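PDB 7DVE: C-glycoside 3-oxidase from Microbacterium trichothecenolyticum, which uses FAD and molecular oxygen to oxidise the C3 hydroxyl of the sugar in C-glycosides such as isoorientin and mangiferin, releasing hydrogen peroxide. Local coordinates for residues A[54-59]-A[209-214]; A[337-342]-A[416-421]; A[373-376]-A[380-383]. One frame throughout, in Å; residues are numbered along the deposited sequence.

Contact 1 (A[54-59]-A[209-214]); sequences VKNIAD and PLVWSG
Asn56 lays its amide against the two methyls of Val211, and following that side chain outward shows how one short polar group can serve a nonpolar neighbour and several polar ones at once. From CB the chain swings back beside its own backbone N (chi1 -79°), which turns the amide toward the strand. Atom CG then lies 4.1 Å from Val211 CG2. At the tip the branches part: OD1 reaches 3.7 Å from Val211 CG1, while ND2 passes 4.0 Å from Val211 CG2, so the two methyls are spread across the amide, the side chains crossing at about a right angle. The amide's polar atoms are each engaged. OD1 accepts from Arg205 NH1; ND2 donates to His53 O and also to a water, 2.8 Å from it, which in turn donates to Trp212 O at 2.7 Å. This water gives a polar link between 54-59 and 209-214, which share no direct hydrogen bond. A leucine in place of Asn56 would probably leave Arg205 NH1 without this acceptor and His53 O without this donor, and break the water link to Trp212 O. Lys55 completes the grip, its CB 4.0 Å from Val211 CG2. The 3-10 turn 54-56 thus rests on strand 210-212, which pairs antiparallel with strand 196-204, while Val54 and Lys55 also touch helix 60-69 through Ala66 and Arg63.

Contact 2 (A[337-342]-A[416-421]); sequences DDMPFH and KAEIVR
Met339 and Glu418 cross at about a right angle, the methyl of the one meeting the carboxylate of the other. Bends at chi2 and chi3 of the methionine carry CE out toward the helix, where it stops 3.8 Å from Glu418 CD. It is almost as near to both oxygens, 3.9 Å from Glu418 OE1 and 4.0 Å from Glu418 OE2, so the methyl meets the carboxylate as a whole and favours neither branch. The same CE sits at the edge of the Phe341 ring, in its plane, and so lies between the ring and the carboxylate. Phe341 itself approaches more loosely: its CE2 is 4.5 Å from Glu418 CB, which lies obliquely to the ring.

The loop gets its shape from an inverse gamma turn centred on Pro340, closed by a 2.7 Å bond from Phe341 N to Met339 O. The turn also places Pro340 CD on one face of the phenylalanine ring, displaced toward its rim. It leads into strand 341-347 of the large antiparallel sheet, consistent with the sheet of the substrate-binding domain in GMC oxidoreductases, and helix 406-424 lies against that sheet. Leu371 of the adjacent strand 366-373 touches both Phe341 and Glu418, and Arg414, one helical turn back, lies against Met339 and Phe341.

Glu418 is fixed from its own helix. Arg421 NE, three residues on, forms a salt bridge of 3.0 Å with Glu418 OE1, with an N-H...O angle of 158°. The glutamate oxygen lies within 5° of the guanidinium plane, and NH2 adds a weak second bond to OE2. Arg421 NH1 continues to Val184 O.

Contact 3 (A[373-376]-A[380-383]); sequences CAKD and SDRV
Two bends, at chi2 (57°) and chi4 (68°), fold the long chain of Lys375 so that its ammonium can face Asp381 and still curl back to the backbone of the next residue. Asp381 comes from the opposite direction, its CG turned beside its own backbone N. The charged ends close in a salt bridge of 3.0 Å between Lys375 NZ and Asp381 OD2. The oxygen is approached on its syn side, and the nitrogen stands 22° out of the carboxylate plane. A second bond, 2.9 Å from Lys375 NZ to Asp376 O, ties the ammonium to its own segment; here the donor is tilted from the carbonyl plane.

This buried ion pair spans a short connection in the fold. Segment 373-376 leaves strand 366-373 of the large antiparallel sheet, and after three further residues segment 380-383 enters strand 382-386, which pairs with strand 396-401 in a two-stranded antiparallel sheet.

The ammonium has further company: Asp408 OD2 forms another salt bridge, Thr403 O accepts a hydrogen bond, and the Tyr402 ring makes a cation-pi contact. With two carboxylates this close, the lysine is likely to stay protonated despite its burial. Asp381 is gripped by both oxygens, OD1 accepting from Thr403 N while OD2 meets the lysine.

In the fold
Contacts 1 and 3 lie on opposite sides of the chain's centre, their centres about 33 Å apart. In contact 1 the side chain of Lys55 lies about 9 Å from FAD and about 7 Å from the side chain of the FAD-binding Thr129. The side chain of His444, the inferred proton acceptor, is about 12 Å from that of Phe341 in contact 2 and about 10 Å from that of Lys375 in contact 3. Contact 3 is nested within the loop closed by contact 2, and they touch where Phe341 CD1 packs on Cys373 SG at 4.2 Å. Contacts 1 and 2, their centres 32 Å apart, reach the same antiparallel sheet.

Contact 1 (A[54-59]-A[209-214])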
ATOM      1  N   VAL A  54      -8.261   1.212  12.015  1.00 49.52           N
ATOM      2  CA  VAL A  54      -8.937   2.136  12.926  1.00 50.84           C
ATOM      3  C   VAL A  54     -10.450   1.899  12.948  1.00 52.73           C
ATOM      4  O   VAL A  54     -11.093   2.105  13.975  1.00 57.69           O
ATOM      5  CB  VAL A  54      -8.582   3.604  12.592  1.00 53.54           C
ATOM      6  CG1 VAL A  54      -7.065   3.854  12.769  1.00 50.84           C
ATOM      7  CG2 VAL A  54      -9.051   4.018  11.175  1.00 49.13           C
ATOM      8  N   LYS A  55     -11.043   1.414  11.862  1.00 51.96           N
ATOM      9  CA  LYS A  55     -12.482   1.161  11.930  1.00 52.61           C
ATOM     10  C   LYS A  55     -12.858   0.008  12.869  1.00 56.38           C
ATOM     11  O   LYS A  55     -14.047  -0.316  13.000  1.00 59.41           O
ATOM     12  CB  LYS A  55     -13.021   0.879  10.536  1.00 53.21           C
ATOM     13  CG  LYS A  55     -12.891   2.050   9.566  1.00 54.69           C
ATOM     14  CD  LYS A  55     -14.167   2.218   8.728  1.00 55.70           C
ATOM     15  CE  LYS A  55     -14.093   3.473   7.881  1.00 53.84           C
ATOM     16  NZ  LYS A  55     -15.117   3.414   6.808  1.00 57.73           N
ATOM     17  N   ASN A  56     -11.890  -0.637  13.513  1.00 56.62           N
ATOM     18  CA  ASN A  56     -12.203  -1.529  14.615  1.00 57.22           C
ATOM     19  C   ASN A  56     -12.593  -0.782  15.880  1.00 57.46           C
ATOM     20  O   ASN A  56     -13.076  -1.415  16.820  1.00 61.33           O
ATOM     21  CB  ASN A  56     -11.008  -2.431  14.921  1.00 56.37           C
ATOM     22  CG  ASN A  56     -10.890  -3.573  13.963  1.00 56.38           C
ATOM     23  OD1 ASN A  56     -11.670  -4.536  14.020  1.00 53.12           O
ATOM     24  ND2 ASN A  56      -9.900  -3.490  13.068  1.00 52.84           N
ATOM     25  N   ILE A  57     -12.359   0.523  15.937  1.00 57.90           N
ATOM     26  CA  ILE A  57     -12.577   1.319  17.139  1.00 60.44           C
ATOM     27  C   ILE A  57     -13.983   1.901  17.080  1.00 60.74           C
ATOM     28  O   ILE A  57     -14.310   2.662  16.161  1.00 60.80           O
ATOM     29  CB  ILE A  57     -11.532   2.438  17.262  1.00 58.61           C
ATOM     30  CG1 ILE A  57     -10.114   1.876  17.232  1.00 55.98           C
ATOM     31  CG2 ILE A  57     -11.773   3.225  18.546  1.00 59.69           C
ATOM     32  CD1 ILE A  57      -9.043   2.933  16.953  1.00 56.49           C
ATOM     33  N   ALA A  58     -14.802   1.562  18.073  1.00 61.83           N
ATOM     34  CA  ALA A  58     -16.214   1.926  18.058  1.00 69.87           C
ATOM     35  C   ALA A  58     -16.440   3.380  18.463  1.00 68.40           C
ATOM     36  O   ALA A  58     -17.318   4.049  17.911  1.00 70.57           O
ATOM     37  CB  ALA A  58     -17.008   1.006  18.988  1.00 68.44           C
ATOM     38  N   ASP A  59     -15.696   3.873  19.441  1.00 61.50           N
ATOM     39  CA  ASP A  59     -15.913   5.236  19.908  1.00 63.57           C
ATOM     40  C   ASP A  59     -15.400   6.219  18.858  1.00 60.74           C
ATOM     41  O   ASP A  59     -14.274   6.078  18.368  1.00 60.43           O
ATOM     42  CB  ASP A  59     -15.200   5.453  21.246  1.00 65.40           C
ATOM     43  CG  ASP A  59     -15.317   6.880  21.745  1.00 66.40           C
ATOM     44  OD1 ASP A  59     -16.438   7.304  22.095  1.00 67.71           O
ATOM     45  OD2 ASP A  59     -14.291   7.590  21.746  1.00 66.63           O
ATOM     46  N   PRO A 209     -19.320  -7.477  12.652  1.00 66.94           N
ATOM     47  CA  PRO A 209     -19.019  -6.505  11.585  1.00 62.70           C
ATOM     48  C   PRO A 209     -17.852  -6.862  10.673  1.00 58.74           C
ATOM     49  O   PRO A 209     -16.782  -7.270  11.117  1.00 61.37           O
ATOM     50  CB  PRO A 209     -18.733  -5.213  12.363  1.00 65.59           C
ATOM     51  CG  PRO A 209     -19.022  -5.557  13.875  1.00 68.12           C
ATOM     52  CD  PRO A 209     -19.825  -6.799  13.859  1.00 66.18           C
ATOM     53  N   LEU A 210     -18.083  -6.667   9.379  1.00 60.27           N
ATOM     54  CA  LEU A 210     -17.042  -6.617   8.357  1.00 57.56           C
ATOM     55  C   LEU A 210     -16.107  -5.423   8.570  1.00 58.08           C
ATOM     56  O   LEU A 210     -16.573  -4.329   8.890  1.00 55.95           O
ATOM     57  CB  LEU A 210     -17.716  -6.482   6.999  1.00 54.43           C
ATOM     58  CG  LEU A 210     -17.091  -7.074   5.754  1.00 59.39           C
ATOM     59  CD1 LEU A 210     -16.788  -8.544   5.957  1.00 56.23           C
ATOM     60  CD2 LEU A 210     -18.037  -6.864   4.573  1.00 58.76           C
ATOM     61  N   VAL A 211     -14.799  -5.621   8.337  1.00 55.11           N
ATOM     62  CA  VAL A 211     -13.790  -4.579   8.548  1.00 54.70           C
ATOM     63  C   VAL A 211     -12.509  -4.917   7.775  1.00 51.59           C
ATOM     64  O   VAL A 211     -12.187  -6.083   7.554  1.00 50.97           O
ATOM     65  CB  VAL A 211     -13.503  -4.386  10.058  1.00 56.04           C
ATOM     66  CG1 VAL A 211     -12.729  -5.583  10.617  1.00 54.99           C
ATOM     67  CG2 VAL A 211     -12.734  -3.075  10.283  1.00 54.72           C
ATOM     68  N   TRP A 212     -11.773  -3.877   7.367  1.00 53.75           N
ATOM     69  CA  TRP A 212     -10.541  -4.051   6.584  1.00 52.38           C
ATOM     70  C   TRP A 212      -9.454  -4.769   7.388  1.00 51.43           C
ATOM     71  O   TRP A 212      -9.322  -4.596   8.605  1.00 48.42           O
ATOM     72  CB  TRP A 212      -9.998  -2.689   6.107  1.00 47.18           C
ATOM     73  CG  TRP A 212     -11.007  -1.860   5.366  1.00 48.55           C
ATOM     74  CD1 TRP A 212     -11.479  -0.627   5.727  1.00 50.48           C
ATOM     75  CD2 TRP A 212     -11.691  -2.204   4.149  1.00 49.65           C
ATOM     76  NE1 TRP A 212     -12.425  -0.192   4.825  1.00 48.07           N
ATOM     77  CE2 TRP A 212     -12.565  -1.134   3.841  1.00 48.67           C
ATOM     78  CE3 TRP A 212     -11.654  -3.314   3.293  1.00 49.32           C
ATOM     79  CZ2 TRP A 212     -13.378  -1.133   2.707  1.00 48.80           C
ATOM     80  CZ3 TRP A 212     -12.468  -3.314   2.170  1.00 49.18           C
ATOM     81  CH2 TRP A 212     -13.322  -2.229   1.887  1.00 48.27           C
ATOM     82  N   SER A 213      -8.651  -5.556   6.675  1.00 51.16           N
ATOM     83  CA  SER A 213      -7.575  -6.372   7.229  1.00 51.67           C
ATOM     84  C   SER A 213      -6.226  -5.716   6.952  1.00 52.60           C
ATOM     85  O   SER A 213      -5.985  -5.224   5.850  1.00 54.99           O
ATOM     86  CB  SER A 213      -7.591  -7.772   6.604  1.00 50.52           C
ATOM     87  OG  SER A 213      -8.761  -8.487   6.960  1.00 54.22           O
ATOM     88  N   GLY A 214      -5.341  -5.724   7.946  1.00 53.66           N
ATOM     89  CA  GLY A 214      -4.048  -5.075   7.802  1.00 53.55           C
ATOM     90  C   GLY A 214      -2.881  -5.843   8.388  1.00 54.76           C
ATOM     91  O   GLY A 214      -2.841  -7.073   8.306  1.00 55.90           O
TER
HETATM   92  O   HOH W   1      -8.296  -4.787  11.142  1.00 49.64           O

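Contact 2 (A[337-342]-A[416-421])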
ATOM      1  N   ASP A 337      -3.830  -4.514 -21.476  1.00 67.09           N
ATOM      2  CA  ASP A 337      -2.914  -3.739 -22.311  1.00 68.17           C
ATOM      3  C   ASP A 337      -3.673  -2.827 -23.272  1.00 69.19           C
ATOM      4  O   ASP A 337      -3.267  -1.682 -23.511  1.00 69.37           O
ATOM      5  CB  ASP A 337      -1.994  -4.673 -23.104  1.00 67.90           C
ATOM      6  CG  ASP A 337      -0.796  -5.138 -22.301  1.00 67.18           C
ATOM      7  OD1 ASP A 337      -0.665  -4.692 -21.153  1.00 70.35           O
ATOM      8  OD2 ASP A 337       0.010  -5.947 -22.800  1.00 75.22           O
ATOM      9  N   ASP A 338      -4.785  -3.324 -23.822  1.00 69.00           N
ATOM     10  CA  ASP A 338      -5.617  -2.573 -24.754  1.00 69.90           C
ATOM     11  C   ASP A 338      -6.435  -1.475 -24.062  1.00 70.58           C
ATOM     12  O   ASP A 338      -6.784  -0.477 -24.705  1.00 71.09           O
ATOM     13  CB  ASP A 338      -6.557  -3.542 -25.463  1.00 73.22           C
ATOM     14  CG  ASP A 338      -5.914  -4.928 -25.711  1.00 79.99           C
ATOM     15  OD1 ASP A 338      -4.955  -5.038 -26.522  1.00 80.04           O
ATOM     16  OD2 ASP A 338      -6.330  -5.901 -25.014  1.00 78.02           O
ATOM     17  N   MET A 339      -6.773  -1.649 -22.775  1.00 68.70           N
ATOM     18  CA  MET A 339      -7.585  -0.694 -22.009  1.00 68.14           C
ATOM     19  C   MET A 339      -6.885  -0.411 -20.683  1.00 65.03           C
ATOM     20  O   MET A 339      -7.317  -0.889 -19.628  1.00 63.63           O
ATOM     21  CB  MET A 339      -8.992  -1.240 -21.749  1.00 71.14           C
ATOM     22  CG  MET A 339      -9.996  -1.149 -22.881  1.00 73.43           C
ATOM     23  SD  MET A 339     -10.110   0.504 -23.544  1.00 83.90           S
ATOM     24  CE  MET A 339     -11.171   1.243 -22.283  1.00 73.93           C
ATOM     25  N   PRO A 340      -5.804   0.380 -20.700  1.00 64.54           N
ATOM     26  CA  PRO A 340      -4.820   0.326 -19.603  1.00 61.50           C
ATOM     27  C   PRO A 340      -5.179   1.177 -18.385  1.00 60.44           C
ATOM     28  O   PRO A 340      -4.408   2.034 -17.944  1.00 57.57           O
ATOM     29  CB  PRO A 340      -3.533   0.794 -20.301  1.00 61.05           C
ATOM     30  CG  PRO A 340      -3.990   1.702 -21.372  1.00 60.77           C
ATOM     31  CD  PRO A 340      -5.338   1.206 -21.829  1.00 64.65           C
ATOM     32  N   PHE A 341      -6.334   0.883 -17.774  1.00 58.02           N
ATOM     33  CA  PHE A 341      -6.750   1.505 -16.525  1.00 54.74           C
ATOM     34  C   PHE A 341      -7.260   0.453 -15.556  1.00 56.35           C
ATOM     35  O   PHE A 341      -7.993  -0.465 -15.938  1.00 57.36           O
ATOM     36  CB  PHE A 341      -7.845   2.564 -16.759  1.00 57.17           C
ATOM     37  CG  PHE A 341      -7.765   3.198 -18.100  1.00 56.89           C
ATOM     38  CD1 PHE A 341      -6.824   4.172 -18.355  1.00 56.45           C
ATOM     39  CD2 PHE A 341      -8.582   2.766 -19.133  1.00 58.79           C
ATOM     40  CE1 PHE A 341      -6.710   4.733 -19.632  1.00 59.72           C
ATOM     41  CE2 PHE A 341      -8.477   3.314 -20.408  1.00 62.45           C
ATOM     42  CZ  PHE A 341      -7.542   4.301 -20.661  1.00 58.88           C
ATOM     43  N   HIS A 342      -6.885   0.589 -14.293  1.00 55.57           N
ATOM     44  CA  HIS A 342      -7.513  -0.204 -13.246  1.00 52.06           C
ATOM     45  C   HIS A 342      -8.744   0.558 -12.760  1.00 53.59           C
ATOM     46  O   HIS A 342      -8.640   1.732 -12.390  1.00 51.37           O
ATOM     47  CB  HIS A 342      -6.541  -0.464 -12.102  1.00 50.17           C
ATOM     48  CG  HIS A 342      -7.207  -0.825 -10.818  1.00 51.96           C
ATOM     49  ND1 HIS A 342      -7.639  -2.104 -10.540  1.00 49.31           N
ATOM     50  CD2 HIS A 342      -7.546  -0.068  -9.743  1.00 50.78           C
ATOM     51  CE1 HIS A 342      -8.191  -2.128  -9.342  1.00 50.80           C
ATOM     52  NE2 HIS A 342      -8.140  -0.906  -8.832  1.00 51.50           N
ATOM     53  N   LYS A 416     -10.497   9.472 -18.510  1.00 56.90           N
ATOM     54  CA  LYS A 416     -11.658  10.334 -18.263  1.00 58.18           C
ATOM     55  C   LYS A 416     -12.879   9.902 -19.091  1.00 57.72           C
ATOM     56  O   LYS A 416     -14.002   9.747 -18.558  1.00 56.65           O
ATOM     57  CB  LYS A 416     -11.281  11.783 -18.545  1.00 55.86           C
ATOM     58  CG  LYS A 416     -10.186  12.260 -17.603  1.00 56.63           C
ATOM     59  CD  LYS A 416      -9.606  13.570 -18.078  1.00 57.94           C
ATOM     60  CE  LYS A 416     -10.662  14.644 -17.995  1.00 55.60           C
ATOM     61  NZ  LYS A 416     -10.026  15.950 -18.103  1.00 59.46           N
ATOM     62  N   ALA A 417     -12.667   9.654 -20.390  1.00 56.40           N
ATOM     63  CA  ALA A 417     -13.791   9.197 -21.210  1.00 55.47           C
ATOM     64  C   ALA A 417     -14.307   7.831 -20.747  1.00 55.17           C
ATOM     65  O   ALA A 417     -15.528   7.595 -20.708  1.00 56.47           O
ATOM     66  CB  ALA A 417     -13.394   9.162 -22.686  1.00 50.96           C
ATOM     67  N   GLU A 418     -13.408   6.933 -20.341  1.00 53.12           N
ATOM     68  CA  GLU A 418     -13.885   5.611 -19.922  1.00 53.71           C
ATOM     69  C   GLU A 418     -14.622   5.662 -18.588  1.00 54.62           C
ATOM     70  O   GLU A 418     -15.579   4.901 -18.382  1.00 55.42           O
ATOM     71  CB  GLU A 418     -12.745   4.589 -19.848  1.00 54.60           C
ATOM     72  CG  GLU A 418     -13.192   3.180 -19.307  1.00 60.21           C
ATOM     73  CD  GLU A 418     -14.115   2.396 -20.263  1.00 61.45           C
ATOM     74  OE1 GLU A 418     -14.499   2.943 -21.319  1.00 61.99           O
ATOM     75  OE2 GLU A 418     -14.463   1.222 -19.958  1.00 65.77           O
ATOM     76  N   ILE A 419     -14.209   6.522 -17.660  1.00 54.64           N
ATOM     77  CA  ILE A 419     -14.904   6.502 -16.381  1.00 56.19           C
ATOM     78  C   ILE A 419     -16.303   7.065 -16.541  1.00 53.76           C
ATOM     79  O   ILE A 419     -17.245   6.590 -15.897  1.00 53.62           O
ATOM     80  CB  ILE A 419     -14.124   7.241 -15.279  1.00 52.60           C
ATOM     81  CG1 ILE A 419     -14.719   6.857 -13.917  1.00 46.76           C
ATOM     82  CG2 ILE A 419     -14.191   8.714 -15.489  1.00 51.09           C
ATOM     83  CD1 ILE A 419     -13.814   7.188 -12.734  1.00 47.40           C
ATOM     84  N   VAL A 420     -16.479   8.048 -17.430  1.00 53.31           N
ATOM     85  CA  VAL A 420     -17.843   8.514 -17.690  1.00 52.00           C
ATOM     86  C   VAL A 420     -18.675   7.407 -18.339  1.00 56.12           C
ATOM     87  O   VAL A 420     -19.837   7.183 -17.963  1.00 56.24           O
ATOM     88  CB  VAL A 420     -17.819   9.797 -18.541  1.00 53.75           C
ATOM     89  CG1 VAL A 420     -19.233  10.240 -18.874  1.00 52.93           C
ATOM     90  CG2 VAL A 420     -17.094  10.874 -17.778  1.00 48.14           C
ATOM     91  N   ARG A 421     -18.086   6.664 -19.291  1.00 53.91           N
ATOM     92  CA  ARG A 421     -18.847   5.582 -19.919  1.00 53.92           C
ATOM     93  C   ARG A 421     -19.251   4.509 -18.902  1.00 55.72           C
ATOM     94  O   ARG A 421     -20.373   3.983 -18.943  1.00 55.19           O
ATOM     95  CB  ARG A 421     -18.039   4.966 -21.063  1.00 54.97           C
ATOM     96  CG  ARG A 421     -18.773   3.859 -21.808  1.00 60.46           C
ATOM     97  CD  ARG A 421     -17.859   3.105 -22.798  1.00 58.75           C
ATOM     98  NE  ARG A 421     -17.231   1.952 -22.161  1.00 61.25           N
ATOM     99  CZ  ARG A 421     -17.859   0.804 -21.923  1.00 63.30           C
ATOM    100  NH1 ARG A 421     -19.116   0.617 -22.291  1.00 63.06           N
ATOM    101  NH2 ARG A 421     -17.213  -0.177 -21.299  1.00 61.29           N
TER

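Contact 3 (A[373-376]-A[380-383])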
ATOM      1  N   CYS A 373      -4.355   5.182 -13.773  1.00 53.91           N
ATOM      2  CA  CYS A 373      -3.478   5.082 -14.928  1.00 54.03           C
ATOM      3  C   CYS A 373      -2.125   4.493 -14.552  1.00 54.78           C
ATOM      4  O   CYS A 373      -1.655   4.643 -13.418  1.00 53.68           O
ATOM      5  CB  CYS A 373      -3.261   6.460 -15.545  1.00 50.43           C
ATOM      6  SG  CYS A 373      -4.757   7.144 -16.185  1.00 54.89           S
ATOM      7  N   ALA A 374      -1.505   3.824 -15.528  1.00 53.42           N
ATOM      8  CA  ALA A 374      -0.105   3.441 -15.437  1.00 52.79           C
ATOM      9  C   ALA A 374       0.780   4.619 -15.847  1.00 55.27           C
ATOM     10  O   ALA A 374       0.441   5.377 -16.757  1.00 53.14           O
ATOM     11  CB  ALA A 374       0.175   2.241 -16.338  1.00 56.10           C
ATOM     12  N   LYS A 375       1.908   4.776 -15.160  1.00 54.53           N
ATOM     13  CA  LYS A 375       2.809   5.886 -15.420  1.00 54.41           C
ATOM     14  C   LYS A 375       3.767   5.545 -16.559  1.00 59.64           C
ATOM     15  O   LYS A 375       4.209   4.400 -16.698  1.00 57.11           O
ATOM     16  CB  LYS A 375       3.609   6.229 -14.163  1.00 53.34           C
ATOM     17  CG  LYS A 375       4.482   7.502 -14.288  1.00 56.65           C
ATOM     18  CD  LYS A 375       3.700   8.766 -14.654  1.00 56.21           C
ATOM     19  CE  LYS A 375       4.594  10.037 -14.600  1.00 58.94           C
ATOM     20  NZ  LYS A 375       5.674  10.107 -15.662  1.00 55.84           N
ATOM     21  N   ASP A 376       4.047   6.536 -17.398  1.00 57.87           N
ATOM     22  CA  ASP A 376       5.194   6.487 -18.295  1.00 58.00           C
ATOM     23  C   ASP A 376       6.452   6.630 -17.447  1.00 60.46           C
ATOM     24  O   ASP A 376       6.777   7.733 -16.990  1.00 60.04           O
ATOM     25  CB  ASP A 376       5.087   7.610 -19.324  1.00 62.23           C
ATOM     26  CG  ASP A 376       6.274   7.658 -20.284  1.00 63.55           C
ATOM     27  OD1 ASP A 376       7.299   6.998 -20.031  1.00 63.44           O
ATOM     28  OD2 ASP A 376       6.167   8.359 -21.308  1.00 61.47           O
ATOM     29  N   SER A 380      14.041  10.467 -14.452  1.00 62.44           N
ATOM     30  CA  SER A 380      14.060  11.710 -13.691  1.00 64.27           C
ATOM     31  C   SER A 380      12.921  11.805 -12.686  1.00 63.13           C
ATOM     32  O   SER A 380      12.974  12.652 -11.792  1.00 63.77           O
ATOM     33  CB  SER A 380      14.009  12.905 -14.636  1.00 63.64           C
ATOM     34  OG  SER A 380      12.832  12.847 -15.413  1.00 63.78           O
ATOM     35  N   ASP A 381      11.890  10.973 -12.818  1.00 60.07           N
ATOM     36  CA  ASP A 381      10.881  10.872 -11.773  1.00 59.42           C
ATOM     37  C   ASP A 381      11.527  10.207 -10.567  1.00 58.49           C
ATOM     38  O   ASP A 381      11.788   9.001 -10.595  1.00 61.39           O
ATOM     39  CB  ASP A 381       9.675  10.065 -12.256  1.00 59.01           C
ATOM     40  CG  ASP A 381       8.894  10.756 -13.385  1.00 60.16           C
ATOM     41  OD1 ASP A 381       8.934  11.998 -13.493  1.00 59.99           O
ATOM     42  OD2 ASP A 381       8.220  10.043 -14.167  1.00 61.71           O
ATOM     43  N   ARG A 382      11.795  10.968  -9.507  1.00 57.80           N
ATOM     44  CA  ARG A 382      12.533  10.396  -8.387  1.00 59.35           C
ATOM     45  C   ARG A 382      12.257  11.157  -7.101  1.00 58.32           C
ATOM     46  O   ARG A 382      11.683  12.249  -7.101  1.00 57.06           O
ATOM     47  CB  ARG A 382      14.036  10.405  -8.649  1.00 58.04           C
ATOM     48  CG  ARG A 382      14.579  11.799  -8.905  1.00 62.42           C
ATOM     49  CD  ARG A 382      15.939  11.679  -9.488  1.00 61.63           C
ATOM     50  NE  ARG A 382      16.725  12.867  -9.257  1.00 67.42           N
ATOM     51  CZ  ARG A 382      17.896  12.886  -8.635  1.00 71.14           C
ATOM     52  NH1 ARG A 382      18.388  11.801  -8.057  1.00 64.46           N
ATOM     53  NH2 ARG A 382      18.598  14.022  -8.612  1.00 69.23           N
ATOM     54  N   VAL A 383      12.695  10.554  -5.994  1.00 56.47           N
ATOM     55  CA  VAL A 383      12.835  11.244  -4.719  1.00 58.62           C
ATOM     56  C   VAL A 383      14.323  11.428  -4.440  1.00 59.74           C
ATOM     57  O   VAL A 383      15.081  10.454  -4.436  1.00 62.95           O
ATOM     58  CB  VAL A 383      12.135  10.494  -3.575  1.00 55.60           C
ATOM     59  CG1 VAL A 383      12.536   9.036  -3.548  1.00 58.16           C
ATOM     60  CG2 VAL A 383      12.450  11.169  -2.246  1.00 58.06           C
TER